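Local coordinates for protein Pab-dependent poly(a)-specific ribonuclease subunit PAN2 (Neurospora crassa, PDB 4CZW) that probably shortens mRNA poly(A) tails as the catalytic subunit of the PAN2-PAN3 complex, here a piece uniting its probably inactive ubiquitin-protease-like domain with its exonuclease domain, at residues P436-I442 against L542-L547; P39-I45 against G97-T103. All blocks are in the same frame, centred on the assembly; numbering follows the deposited sequence.

Contact 1 (P436-I442 against L542-L547); sequences PGPDTVI and LGCKFL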
ATOM      1  N   PRO A 436     -23.477 -10.707   4.759  1.00 50.39           N
ATOM      2  CA  PRO A 436     -22.338 -11.628   4.661  1.00 44.29           C
ATOM      3  C   PRO A 436     -21.548 -11.745   5.963  1.00 57.08           C
ATOM      4  O   PRO A 436     -21.390 -10.761   6.686  1.00 53.72           O
ATOM      5  CB  PRO A 436     -21.475 -11.002   3.559  1.00 46.03           C
ATOM      6  CG  PRO A 436     -22.413 -10.155   2.773  1.00 45.28           C
ATOM      7  CD  PRO A 436     -23.386  -9.618   3.773  1.00 54.30           C
ATOM      8  N   GLY A 437     -21.057 -12.946   6.249  1.00 51.40           N
ATOM      9  CA  GLY A 437     -20.276 -13.194   7.446  1.00 43.27           C
ATOM     10  C   GLY A 437     -19.251 -14.292   7.236  1.00 49.34           C
ATOM     11  O   GLY A 437     -19.015 -14.713   6.104  1.00 55.69           O
ATOM     12  N   PRO A 438     -18.632 -14.759   8.331  1.00 46.80           N
ATOM     13  CA  PRO A 438     -17.613 -15.817   8.286  1.00 46.98           C
ATOM     14  C   PRO A 438     -18.155 -17.153   7.782  1.00 55.77           C
ATOM     15  O   PRO A 438     -17.396 -17.957   7.241  1.00 65.87           O
ATOM     16  CB  PRO A 438     -17.166 -15.934   9.748  1.00 45.75           C
ATOM     17  CG  PRO A 438     -17.528 -14.624  10.367  1.00 40.88           C
ATOM     18  CD  PRO A 438     -18.794 -14.210   9.686  1.00 47.62           C
ATOM     19  N   ASP A 439     -19.452 -17.384   7.958  1.00 51.51           N
ATOM     20  CA  ASP A 439     -20.071 -18.636   7.536  1.00 52.20           C
ATOM     21  C   ASP A 439     -20.534 -18.575   6.084  1.00 54.45           C
ATOM     22  O   ASP A 439     -20.800 -19.605   5.464  1.00 65.84           O
ATOM     23  CB  ASP A 439     -21.253 -18.980   8.445  1.00 57.51           C
ATOM     24  CG  ASP A 439     -20.843 -19.156   9.893  1.00 68.63           C
ATOM     25  OD1 ASP A 439     -19.709 -19.622  10.140  1.00 66.59           O
ATOM     26  OD2 ASP A 439     -21.654 -18.830  10.785  1.00 68.43           O
ATOM     27  N   THR A 440     -20.626 -17.363   5.548  1.00 46.20           N
ATOM     28  CA  THR A 440     -21.123 -17.157   4.192  1.00 50.93           C
ATOM     29  C   THR A 440     -20.130 -17.632   3.134  1.00 50.25           C
ATOM     30  O   THR A 440     -18.963 -17.242   3.140  1.00 50.99           O
ATOM     31  CB  THR A 440     -21.450 -15.672   3.940  1.00 48.92           C
ATOM     32  OG1 THR A 440     -22.457 -15.238   4.863  1.00 55.06           O
ATOM     33  CG2 THR A 440     -21.952 -15.468   2.520  1.00 36.85           C
ATOM     34  N   VAL A 441     -20.607 -18.479   2.227  1.00 43.32           N
ATOM     35  CA  VAL A 441     -19.804 -18.937   1.101  1.00 41.83           C
ATOM     36  C   VAL A 441     -20.268 -18.260  -0.185  1.00 43.64           C
ATOM     37  O   VAL A 441     -21.462 -18.238  -0.484  1.00 41.02           O
ATOM     38  CB  VAL A 441     -19.882 -20.468   0.930  1.00 43.93           C
ATOM     39  CG1 VAL A 441     -19.098 -20.909  -0.297  1.00 35.76           C
ATOM     40  CG2 VAL A 441     -19.372 -21.171   2.181  1.00 35.49           C
ATOM     41  N   ILE A 442     -19.326 -17.702  -0.939  1.00 34.93           N
ATOM     42  CA  ILE A 442     -19.657 -17.038  -2.194  1.00 33.77           C
ATOM     43  C   ILE A 442     -18.832 -17.590  -3.355  1.00 39.91           C
ATOM     44  O   ILE A 442     -17.637 -17.850  -3.216  1.00 43.23           O
ATOM     45  CB  ILE A 442     -19.448 -15.510  -2.096  1.00 44.84           C
ATOM     46  CG1 ILE A 442     -18.027 -15.186  -1.631  1.00 41.11           C
ATOM     47  CG2 ILE A 442     -20.462 -14.891  -1.146  1.00 34.31           C
ATOM     48  CD1 ILE A 442     -17.750 -13.705  -1.510  1.00 42.55           C
ATOM     49  N   LEU A 542     -15.080  -9.327   5.822  1.00 49.35           N
ATOM     50  CA  LEU A 542     -16.266  -9.814   6.516  1.00 46.78           C
ATOM     51  C   LEU A 542     -16.073 -11.272   6.921  1.00 44.21           C
ATOM     52  O   LEU A 542     -16.794 -11.791   7.774  1.00 45.37           O
ATOM     53  CB  LEU A 542     -17.514  -9.661   5.643  1.00 50.39           C
ATOM     54  CG  LEU A 542     -18.098  -8.250   5.536  1.00 44.97           C
ATOM     55  CD1 LEU A 542     -19.310  -8.234   4.617  1.00 47.83           C
ATOM     56  CD2 LEU A 542     -18.463  -7.716   6.911  1.00 39.06           C
ATOM     57  N   GLY A 543     -15.090 -11.923   6.305  1.00 51.60           N
ATOM     58  CA  GLY A 543     -14.748 -13.292   6.640  1.00 47.14           C
ATOM     59  C   GLY A 543     -15.348 -14.316   5.698  1.00 49.05           C
ATOM     60  O   GLY A 543     -15.349 -15.512   5.992  1.00 45.62           O
ATOM     61  N   CYS A 544     -15.854 -13.850   4.560  1.00 52.91           N
ATOM     62  CA  CYS A 544     -16.502 -14.728   3.592  1.00 45.15           C
ATOM     63  C   CYS A 544     -15.534 -15.739   2.989  1.00 48.29           C
ATOM     64  O   CYS A 544     -14.330 -15.494   2.911  1.00 48.90           O
ATOM     65  CB  CYS A 544     -17.148 -13.908   2.474  1.00 45.15           C
ATOM     66  SG  CYS A 544     -18.466 -12.809   3.020  1.00 50.35           S
ATOM     67  N   LYS A 545     -16.075 -16.875   2.563  1.00 50.00           N
ATOM     68  CA  LYS A 545     -15.286 -17.912   1.911  1.00 47.19           C
ATOM     69  C   LYS A 545     -15.477 -17.849   0.400  1.00 43.41           C
ATOM     70  O   LYS A 545     -16.583 -18.042  -0.104  1.00 44.05           O
ATOM     71  CB  LYS A 545     -15.675 -19.294   2.441  1.00 44.07           C
ATOM     72  CG  LYS A 545     -15.525 -19.436   3.947  1.00 44.74           C
ATOM     73  CD  LYS A 545     -16.179 -20.709   4.457  1.00 55.32           C
ATOM     74  CE  LYS A 545     -16.126 -20.778   5.974  1.00 69.88           C
ATOM     75  NZ  LYS A 545     -16.868 -21.953   6.512  1.00 71.95           N
ATOM     76  N   PHE A 546     -14.395 -17.570  -0.318  1.00 44.19           N
ATOM     77  CA  PHE A 546     -14.456 -17.417  -1.767  1.00 45.31           C
ATOM     78  C   PHE A 546     -14.310 -18.759  -2.475  1.00 48.06           C
ATOM     79  O   PHE A 546     -13.288 -19.434  -2.345  1.00 47.32           O
ATOM     80  CB  PHE A 546     -13.380 -16.441  -2.247  1.00 47.65           C
ATOM     81  CG  PHE A 546     -13.684 -15.003  -1.935  1.00 43.37           C
ATOM     82  CD1 PHE A 546     -13.563 -14.518  -0.643  1.00 46.97           C
ATOM     83  CD2 PHE A 546     -14.088 -14.135  -2.936  1.00 47.60           C
ATOM     84  CE1 PHE A 546     -13.846 -13.197  -0.354  1.00 44.97           C
ATOM     85  CE2 PHE A 546     -14.369 -12.811  -2.653  1.00 48.00           C
ATOM     86  CZ  PHE A 546     -14.248 -12.342  -1.360  1.00 43.84           C
ATOM     87  N   LEU A 547     -15.341 -19.136  -3.225  1.00 41.79           N
ATOM     88  CA  LEU A 547     -15.353 -20.403  -3.946  1.00 37.56           C
ATOM     89  C   LEU A 547     -15.170 -20.170  -5.442  1.00 39.14           C
ATOM     90  O   LEU A 547     -15.815 -19.299  -6.025  1.00 46.99           O
ATOM     91  CB  LEU A 547     -16.660 -21.157  -3.672  1.00 41.05           C
ATOM     92  CG  LEU A 547     -16.747 -22.652  -3.998  1.00 44.08           C
ATOM     93  CD1 LEU A 547     -17.776 -23.321  -3.096  1.00 30.61           C
ATOM     94  CD2 LEU A 547     -17.098 -22.889  -5.460  1.00 35.11           C
TER
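The Phe-546 ring carries the terminal methyl of Ile-442 on one face: CD1 sits 3.8 Å from the ring centroid, a CH-pi contact displaced toward the CE2 side of the rim. The two side chains run side by side from adjacent strands. Ile-442 reaches the ring because its CG1 stands between the backbone N and the carbonyl carbon (chi1 54°) and the chain then extends fully to CD1. Leu-539 of helix 529-541 packs against both residues. The backbones pair in parallel, as Lys-545 N donates to Thr-440 O at 3.0 Å, Ile-442 N to Lys-545 O at 2.9 Å, and Leu-547 N to Ile-442 O. On the other face of the sheet Lys-545 crosses Val-441, its CD 3.9 Å from Val-441 CG2, and its extended chain brings CE to 3.3 Å from Pro-438 O. Shortened to an alanine, this residue would lack the CD and CE carbons, which would probably leave a gap beside Val-441 CG2 and take away the neighbour of Pro-438 O. Before the strands, Pro-436 CB rests 3.6 Å from Cys-544 SG and also meets Leu-542 CD1. Gly-543, with positive phi, ends helix 529-541 in a Schellman motif and lets the chain turn into strand 545-548. Such paired parallel strands belong to the core sheet of RNase H-like exonucleases, and strand 441-451 goes on to Asp-445 and Glu-447, which probably bind the catalytic metals.

Contact 2 (P39-I45 against G97-T103); sequences PGLENNI and GPSCHAT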
ATOM      1  N   PRO A  39       5.994 -10.298   3.454  1.00 35.91           N
ATOM      2  CA  PRO A  39       5.991 -10.323   1.988  1.00 37.51           C
ATOM      3  C   PRO A  39       6.625  -9.083   1.370  1.00 40.51           C
ATOM      4  O   PRO A  39       6.581  -8.003   1.961  1.00 36.93           O
ATOM      5  CB  PRO A  39       4.501 -10.396   1.644  1.00 33.66           C
ATOM      6  CG  PRO A  39       3.820  -9.768   2.809  1.00 36.23           C
ATOM      7  CD  PRO A  39       4.635 -10.162   4.006  1.00 37.39           C
ATOM      8  N   GLY A  40       7.213  -9.247   0.190  1.00 38.20           N
ATOM      9  CA  GLY A  40       7.778  -8.131  -0.546  1.00 36.90           C
ATOM     10  C   GLY A  40       6.862  -7.718  -1.681  1.00 46.77           C
ATOM     11  O   GLY A  40       5.784  -8.288  -1.852  1.00 49.65           O
ATOM     12  N   LEU A  41       7.287  -6.729  -2.460  1.00 44.45           N
ATOM     13  CA  LEU A  41       6.479  -6.237  -3.571  1.00 37.06           C
ATOM     14  C   LEU A  41       7.171  -6.471  -4.910  1.00 38.72           C
ATOM     15  O   LEU A  41       8.368  -6.232  -5.053  1.00 39.11           O
ATOM     16  CB  LEU A  41       6.171  -4.750  -3.387  1.00 40.23           C
ATOM     17  CG  LEU A  41       5.276  -4.397  -2.197  1.00 49.35           C
ATOM     18  CD1 LEU A  41       5.198  -2.891  -2.006  1.00 39.14           C
ATOM     19  CD2 LEU A  41       3.885  -4.984  -2.382  1.00 45.42           C
ATOM     20  N   GLU A  42       6.404  -6.940  -5.889  1.00 40.08           N
ATOM     21  CA  GLU A  42       6.937  -7.247  -7.212  1.00 48.83           C
ATOM     22  C   GLU A  42       7.276  -5.967  -7.977  1.00 41.14           C
ATOM     23  O   GLU A  42       6.625  -4.939  -7.796  1.00 41.94           O
ATOM     24  CB  GLU A  42       5.938  -8.103  -7.994  1.00 46.79           C
ATOM     25  CG  GLU A  42       5.568  -9.394  -7.279  1.00 41.80           C
ATOM     26  CD  GLU A  42       4.436 -10.145  -7.952  1.00 49.89           C
ATOM     27  OE1 GLU A  42       4.017  -9.732  -9.054  1.00 56.20           O
ATOM     28  OE2 GLU A  42       3.964 -11.148  -7.376  1.00 49.41           O
ATOM     29  N   ASN A  43       8.295  -6.037  -8.829  1.00 45.14           N
ATOM     30  CA  ASN A  43       8.856  -4.841  -9.455  1.00 49.40           C
ATOM     31  C   ASN A  43       8.696  -4.761 -10.972  1.00 55.56           C
ATOM     32  O   ASN A  43       9.449  -4.049 -11.638  1.00 69.59           O
ATOM     33  CB  ASN A  43      10.345  -4.733  -9.114  1.00 42.24           C
ATOM     34  CG  ASN A  43      11.124  -5.979  -9.495  1.00 45.82           C
ATOM     35  OD1 ASN A  43      10.585  -6.906 -10.098  1.00 48.03           O
ATOM     36  ND2 ASN A  43      12.405  -6.004  -9.144  1.00 52.40           N
ATOM     37  N   ASN A  44       7.726  -5.484 -11.519  1.00 53.61           N
ATOM     38  CA  ASN A  44       7.504  -5.474 -12.959  1.00 62.26           C
ATOM     39  C   ASN A  44       6.338  -4.577 -13.342  1.00 61.00           C
ATOM     40  O   ASN A  44       5.629  -4.835 -14.314  1.00 64.78           O
ATOM     41  CB  ASN A  44       7.257  -6.889 -13.464  1.00 64.95           C
ATOM     42  CG  ASN A  44       6.086  -7.559 -12.774  1.00 77.68           C
ATOM     43  OD1 ASN A  44       5.846  -7.347 -11.585  1.00 76.72           O
ATOM     44  ND2 ASN A  44       5.347  -8.371 -13.520  1.00 79.48           N
ATOM     45  N   ILE A  45       6.146  -3.522 -12.561  1.00 55.46           N
ATOM     46  CA  ILE A  45       5.027  -2.614 -12.749  1.00 50.09           C
ATOM     47  C   ILE A  45       5.547  -1.198 -12.969  1.00 58.22           C
ATOM     48  O   ILE A  45       6.624  -0.845 -12.492  1.00 61.52           O
ATOM     49  CB  ILE A  45       4.073  -2.653 -11.532  1.00 53.18           C
ATOM     50  CG1 ILE A  45       3.826  -4.102 -11.105  1.00 58.23           C
ATOM     51  CG2 ILE A  45       2.757  -1.951 -11.840  1.00 57.26           C
ATOM     52  CD1 ILE A  45       3.087  -4.244  -9.795  1.00 53.29           C
ATOM     53  N   GLY A  97       1.690 -15.444   1.330  1.00 49.38           N
ATOM     54  CA  GLY A  97       2.701 -15.787   0.346  1.00 39.35           C
ATOM     55  C   GLY A  97       3.956 -14.948   0.484  1.00 40.53           C
ATOM     56  O   GLY A  97       4.035 -14.080   1.352  1.00 42.26           O
ATOM     57  N   PRO A  98       4.951 -15.206  -0.377  1.00 46.75           N
ATOM     58  CA  PRO A  98       6.242 -14.512  -0.328  1.00 39.15           C
ATOM     59  C   PRO A  98       6.222 -13.115  -0.949  1.00 40.60           C
ATOM     60  O   PRO A  98       7.119 -12.320  -0.666  1.00 40.72           O
ATOM     61  CB  PRO A  98       7.159 -15.440  -1.127  1.00 44.23           C
ATOM     62  CG  PRO A  98       6.250 -16.091  -2.107  1.00 40.01           C
ATOM     63  CD  PRO A  98       4.935 -16.271  -1.396  1.00 38.44           C
ATOM     64  N   SER A  99       5.228 -12.816  -1.779  1.00 38.58           N
ATOM     65  CA  SER A  99       5.207 -11.532  -2.474  1.00 39.97           C
ATOM     66  C   SER A  99       3.806 -10.974  -2.707  1.00 45.81           C
ATOM     67  O   SER A  99       2.836 -11.719  -2.843  1.00 48.79           O
ATOM     68  CB  SER A  99       5.928 -11.652  -3.820  1.00 41.08           C
ATOM     69  OG  SER A  99       5.200 -12.470  -4.720  1.00 45.40           O
ATOM     70  N   CYS A 100       3.723  -9.649  -2.747  1.00 44.25           N
ATOM     71  CA  CYS A 100       2.507  -8.948  -3.134  1.00 28.99           C
ATOM     72  C   CYS A 100       2.833  -8.010  -4.290  1.00 43.81           C
ATOM     73  O   CYS A 100       3.971  -7.968  -4.757  1.00 39.71           O
ATOM     74  CB  CYS A 100       1.922  -8.164  -1.956  1.00 33.77           C
ATOM     75  SG  CYS A 100       1.367  -9.176  -0.563  1.00 46.61           S
ATOM     76  N   HIS A 101       1.837  -7.264  -4.755  1.00 42.87           N
ATOM     77  CA  HIS A 101       2.072  -6.242  -5.769  1.00 34.45           C
ATOM     78  C   HIS A 101       1.026  -5.138  -5.666  1.00 45.29           C
ATOM     79  O   HIS A 101      -0.121  -5.387  -5.296  1.00 43.18           O
ATOM     80  CB  HIS A 101       2.078  -6.855  -7.174  1.00 31.88           C
ATOM     81  CG  HIS A 101       0.744  -7.360  -7.628  1.00 42.54           C
ATOM     82  ND1 HIS A 101      -0.081  -6.634  -8.461  1.00 43.40           N
ATOM     83  CD2 HIS A 101       0.097  -8.522  -7.375  1.00 42.46           C
ATOM     84  CE1 HIS A 101      -1.181  -7.327  -8.698  1.00 42.70           C
ATOM     85  NE2 HIS A 101      -1.099  -8.475  -8.051  1.00 44.21           N
ATOM     86  N   ALA A 102       1.433  -3.915  -5.988  1.00 44.70           N
ATOM     87  CA  ALA A 102       0.562  -2.754  -5.848  1.00 46.52           C
ATOM     88  C   ALA A 102       0.156  -2.188  -7.204  1.00 48.68           C
ATOM     89  O   ALA A 102       0.275  -0.987  -7.442  1.00 56.90           O
ATOM     90  CB  ALA A 102       1.245  -1.682  -5.011  1.00 43.17           C
ATOM     91  N   THR A 103      -0.331  -3.058  -8.083  1.00 48.25           N
ATOM     92  CA  THR A 103      -0.715  -2.662  -9.434  1.00 46.34           C
ATOM     93  C   THR A 103      -1.843  -1.633  -9.443  1.00 45.22           C
ATOM     94  O   THR A 103      -1.730  -0.586 -10.081  1.00 47.46           O
ATOM     95  CB  THR A 103      -1.149  -3.881 -10.271  1.00 40.98           C
ATOM     96  OG1 THR A 103      -0.040  -4.774 -10.430  1.00 51.94           O
ATOM     97  CG2 THR A 103      -1.635  -3.443 -11.640  1.00 35.95           C
TER
HETATM   98  O   HOH W   1       1.815 -10.947  -5.808  1.00 44.75           O
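Gly-40 and Leu-41 pair in parallel with Ser-99 and Cys-100 through three backbone hydrogen bonds: Gly-40 N to Pro-98 O, Cys-100 N to Gly-40 O, and Glu-42 N to Cys-100 O at 2.9 Å. On the face bearing Leu-41 and Cys-100 the packing is apolar. Leu-41 CD2 lies 3.8 Å from Cys-100 CB, Pro-39 CB approaches Cys-100 SG at 4.0 Å, and Leu-92 of helix 81-94 touches both Leu-41 and Cys-100. The polar side is built round Glu-42. Its extended chain passes alongside the Cys-100 carbonyl and sets OE2 at 3.2 Å from Ser-99 OG. A water donates to Glu-42 OE2 at 2.7 Å and also to Ser-99 O, bridging the two segments. The carboxylate and the His-101 ring are turned 25° from coplanar, the side chains crossing obliquely. CG of His-101 lies between its backbone N and carbonyl carbon (chi1 68°), a turn that lets ND1 meet Thr-103 OG1 at 2.7 Å in a hydrogen bond. Ile-45 crosses this pair at about a right angle, CD1 3.8 Å from His-101 CB. Because Glu-42 OE2 also forms a salt bridge with Arg-556, and His-101 O accepts from Asn-559 ND2, the chemistry implies a polar seam that ties this short sheet of the protease-like domain to the exonuclease domain.

Overall arrangement
The two contacts illustrate how one chain can use parallel strand pairs in two separate domains. Contact 2 comes first along the chain and closes before contact 1 opens. Their centres lie about 26 Å apart, with nearest atoms about 15 Å apart, and they share no sheet: contact 2 is a two-strand sheet in the ubiquitin-protease-like domain, contact 1 part of the mixed central sheet of the exonuclease. Helix 551-558 links them: it follows strand 545-548 of contact 1 and carries Arg-556, which forms a salt bridge with Glu-42 of contact 2. The same helix bears Asp-554, a probable catalytic metal ligand, consistent with the protease-like domain acting as a scaffold beside the nuclease.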